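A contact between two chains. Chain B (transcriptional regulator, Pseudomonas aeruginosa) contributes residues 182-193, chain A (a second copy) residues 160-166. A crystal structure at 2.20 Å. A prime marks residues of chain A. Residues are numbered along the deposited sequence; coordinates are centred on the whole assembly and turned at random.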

# COMPACT_ATOMS: atom_id res chain seq x y z
N ALA B 182 -1.21 7.81 -13.94
CA ALA B 182 -0.72 9.08 -14.49
C ALA B 182 0.27 9.82 -13.60
O ALA B 182 0.88 10.74 -14.04
CB ALA B 182 -1.92 10.02 -14.89
N THR B 183 0.41 9.47 -12.35
CA THR B 183 1.19 10.32 -11.44
C THR B 183 2.66 10.44 -11.90
O THR B 183 3.24 11.54 -11.91
CB THR B 183 1.10 9.78 -10.01
OG1 THR B 183 -0.29 9.61 -9.65
CG2 THR B 183 1.85 10.68 -8.99
N PHE B 184 3.25 9.31 -12.30
CA PHE B 184 4.63 9.30 -12.72
C PHE B 184 4.78 8.08 -13.61
O PHE B 184 4.03 7.12 -13.44
CB PHE B 184 5.55 9.24 -11.51
CG PHE B 184 5.43 7.99 -10.72
CD1 PHE B 184 6.17 6.87 -11.07
CD2 PHE B 184 4.60 7.94 -9.59
CE1 PHE B 184 6.04 5.67 -10.35
CE2 PHE B 184 4.48 6.77 -8.85
CZ PHE B 184 5.19 5.63 -9.25
N THR B 185 5.72 8.14 -14.55
CA THR B 185 5.96 7.05 -15.50
C THR B 185 6.79 5.92 -14.87
O THR B 185 7.47 6.12 -13.90
CB THR B 185 6.75 7.55 -16.73
OG1 THR B 185 7.99 8.06 -16.28
CG2 THR B 185 6.02 8.67 -17.52
N PRO B 186 6.69 4.69 -15.40
CA PRO B 186 7.65 3.63 -15.07
C PRO B 186 9.12 4.07 -15.10
O PRO B 186 9.86 3.70 -14.23
CB PRO B 186 7.40 2.59 -16.16
CG PRO B 186 5.88 2.72 -16.47
CD PRO B 186 5.60 4.22 -16.30
N ARG B 187 9.54 4.84 -16.10
CA ARG B 187 10.93 5.35 -16.15
C ARG B 187 11.28 6.19 -14.90
O ARG B 187 12.30 6.02 -14.28
CB ARG B 187 11.15 6.15 -17.43
CG ARG B 187 12.56 6.81 -17.57
CD ARG B 187 13.75 5.81 -17.42
NE ARG B 187 13.40 4.50 -17.98
CZ ARG B 187 13.97 3.34 -17.66
NH1 ARG B 187 14.97 3.29 -16.80
NH2 ARG B 187 13.54 2.23 -18.23
N GLN B 188 10.38 7.09 -14.55
CA GLN B 188 10.51 7.86 -13.35
C GLN B 188 10.62 7.04 -12.06
O GLN B 188 11.32 7.42 -11.18
CB GLN B 188 9.37 8.87 -13.25
CG GLN B 188 9.62 10.05 -14.20
CD GLN B 188 8.49 11.07 -14.15
OE1 GLN B 188 7.34 10.70 -13.97
NE2 GLN B 188 8.82 12.34 -14.29
N GLY B 189 9.92 5.91 -11.97
CA GLY B 189 10.00 5.03 -10.80
C GLY B 189 11.39 4.44 -10.65
O GLY B 189 11.97 4.47 -9.54
N VAL B 190 11.93 3.95 -11.76
CA VAL B 190 13.37 3.54 -11.82
C VAL B 190 14.27 4.70 -11.36
O VAL B 190 15.09 4.55 -10.45
CB VAL B 190 13.81 3.02 -13.21
CG1 VAL B 190 15.24 2.51 -13.16
CG2 VAL B 190 12.85 1.93 -13.69
N GLN B 191 14.07 5.86 -11.96
CA GLN B 191 14.83 7.06 -11.61
C GLN B 191 14.79 7.37 -10.13
O GLN B 191 15.80 7.69 -9.53
CB GLN B 191 14.32 8.26 -12.44
CG GLN B 191 14.97 9.60 -12.09
CD GLN B 191 14.33 10.81 -12.78
OE1 GLN B 191 13.40 10.69 -13.56
NE2 GLN B 191 14.84 11.98 -12.47
N ILE B 192 13.60 7.31 -9.53
CA ILE B 192 13.45 7.52 -8.07
C ILE B 192 14.27 6.49 -7.27
O ILE B 192 14.93 6.81 -6.25
CB ILE B 192 11.95 7.51 -7.68
CG1 ILE B 192 11.26 8.80 -8.19
CG2 ILE B 192 11.75 7.29 -6.18
CD1 ILE B 192 9.69 8.80 -8.03
N CYS B 193 14.28 5.25 -7.76
CA CYS B 193 14.99 4.19 -7.05
C CYS B 193 16.47 4.31 -7.17
O CYS B 193 17.17 4.15 -6.18
CB CYS B 193 14.53 2.82 -7.50
SG CYS B 193 12.81 2.50 -7.03
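Chain A (160-166) ELAAISL

How does the chain A segment lie on chain B? Residues 160 to 166 are helical throughout, part of a longer helix, with backbone bonds such as Ser165′ N to Leu161′ O at 3.0 Å. Chain B offers a loop followed by a helix that starts at Pro186. The two helix axes cross steeply, at -73°, and approach to 10.3 Å, so the contact is made by side chains; the nearest backbones are at Ile192 CA and Ser165′ CA, 6.2 Å apart.

What does the first turn of chain A meet? Glu160′ stays out of contact, but Leu161′ points toward chain B and is the residue most covered there. Its CD1 lies 3.6 Å from Ile192 CD1 and 4.0 Å from Gln188 CD, while its CD2 is 3.8 Å from Gln191 OE1. Gln188 is held in place from within its own chain: its OE1 accepts from Thr185 N at 3.1 Å, and its N donates to Thr185 OG1, also at 3.1 Å, capping the helix. Ala162′ then points away, and Ala163′ makes no contact.

Where does Ile164′ settle? One turn after Leu161′, it brings a second apolar side chain to the same side of the helix. Its CG2 packs 3.5 Å from Phe184 CD2, meeting the ring obliquely, and 3.7 Å from Ile192 CD1. Its CD1 reaches the loop, 3.8 Å from Thr183 CG2. Ile192 CD1 thus touches both Leu161′ and Ile164′.

How does the contact end? Ser165′ OG sits 3.1 Å from Ile192 CG2, a tight approach of a hydroxyl to a methyl group. No direct hydrogen bond joins the stretches, but a water bridges them, 2.7 Å from Ser165′ OG and donating to Ile192 O, also at 2.7 Å. Leu166′ turns away.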

# COMPACT_ATOMS: atom_id res chain seq x y z
N GLU A 160 8.55 18.10 -7.21
CA GLU A 160 7.33 17.31 -7.39
C GLU A 160 7.67 15.81 -7.42
O GLU A 160 6.98 15.00 -6.83
CB GLU A 160 6.57 17.75 -8.64
CG GLU A 160 6.12 19.21 -8.58
CD GLU A 160 4.77 19.45 -7.87
OE1 GLU A 160 4.06 18.50 -7.43
OE2 GLU A 160 4.42 20.66 -7.76
N LEU A 161 8.75 15.47 -8.09
CA LEU A 161 9.16 14.08 -8.21
C LEU A 161 9.81 13.58 -6.88
O LEU A 161 9.64 12.41 -6.48
CB LEU A 161 10.01 13.89 -9.46
CG LEU A 161 10.27 12.41 -9.73
CD1 LEU A 161 8.94 11.64 -10.18
CD2 LEU A 161 11.46 12.20 -10.65
N ALA A 162 10.53 14.48 -6.21
CA ALA A 162 11.11 14.17 -4.92
C ALA A 162 10.00 13.93 -3.92
O ALA A 162 10.17 13.06 -3.09
CB ALA A 162 12.06 15.28 -4.42
N ALA A 163 8.89 14.66 -4.03
CA ALA A 163 7.72 14.45 -3.16
C ALA A 163 7.00 13.12 -3.37
O ALA A 163 6.46 12.57 -2.42
CB ALA A 163 6.71 15.59 -3.33
N ILE A 164 6.94 12.66 -4.62
CA ILE A 164 6.42 11.36 -4.99
C ILE A 164 7.31 10.26 -4.35
O ILE A 164 6.82 9.26 -3.86
CB ILE A 164 6.37 11.20 -6.57
CG1 ILE A 164 5.23 12.05 -7.18
CG2 ILE A 164 6.22 9.74 -7.01
CD1 ILE A 164 5.29 12.16 -8.77
N SER A 165 8.64 10.47 -4.36
CA SER A 165 9.58 9.55 -3.71
C SER A 165 9.35 9.41 -2.20
O SER A 165 9.16 8.30 -1.70
CB SER A 165 11.02 9.97 -3.97
OG SER A 165 11.92 8.92 -3.55
N LEU A 166 9.37 10.54 -1.49
CA LEU A 166 9.19 10.56 -0.04
C LEU A 166 7.79 10.10 0.40
O LEU A 166 7.67 9.39 1.38
CB LEU A 166 9.39 11.97 0.49
CG LEU A 166 9.46 12.07 2.02
CD1 LEU A 166 10.42 11.03 2.64
CD2 LEU A 166 9.84 13.54 2.37
O HOH W 1 14.49 8.60 -4.31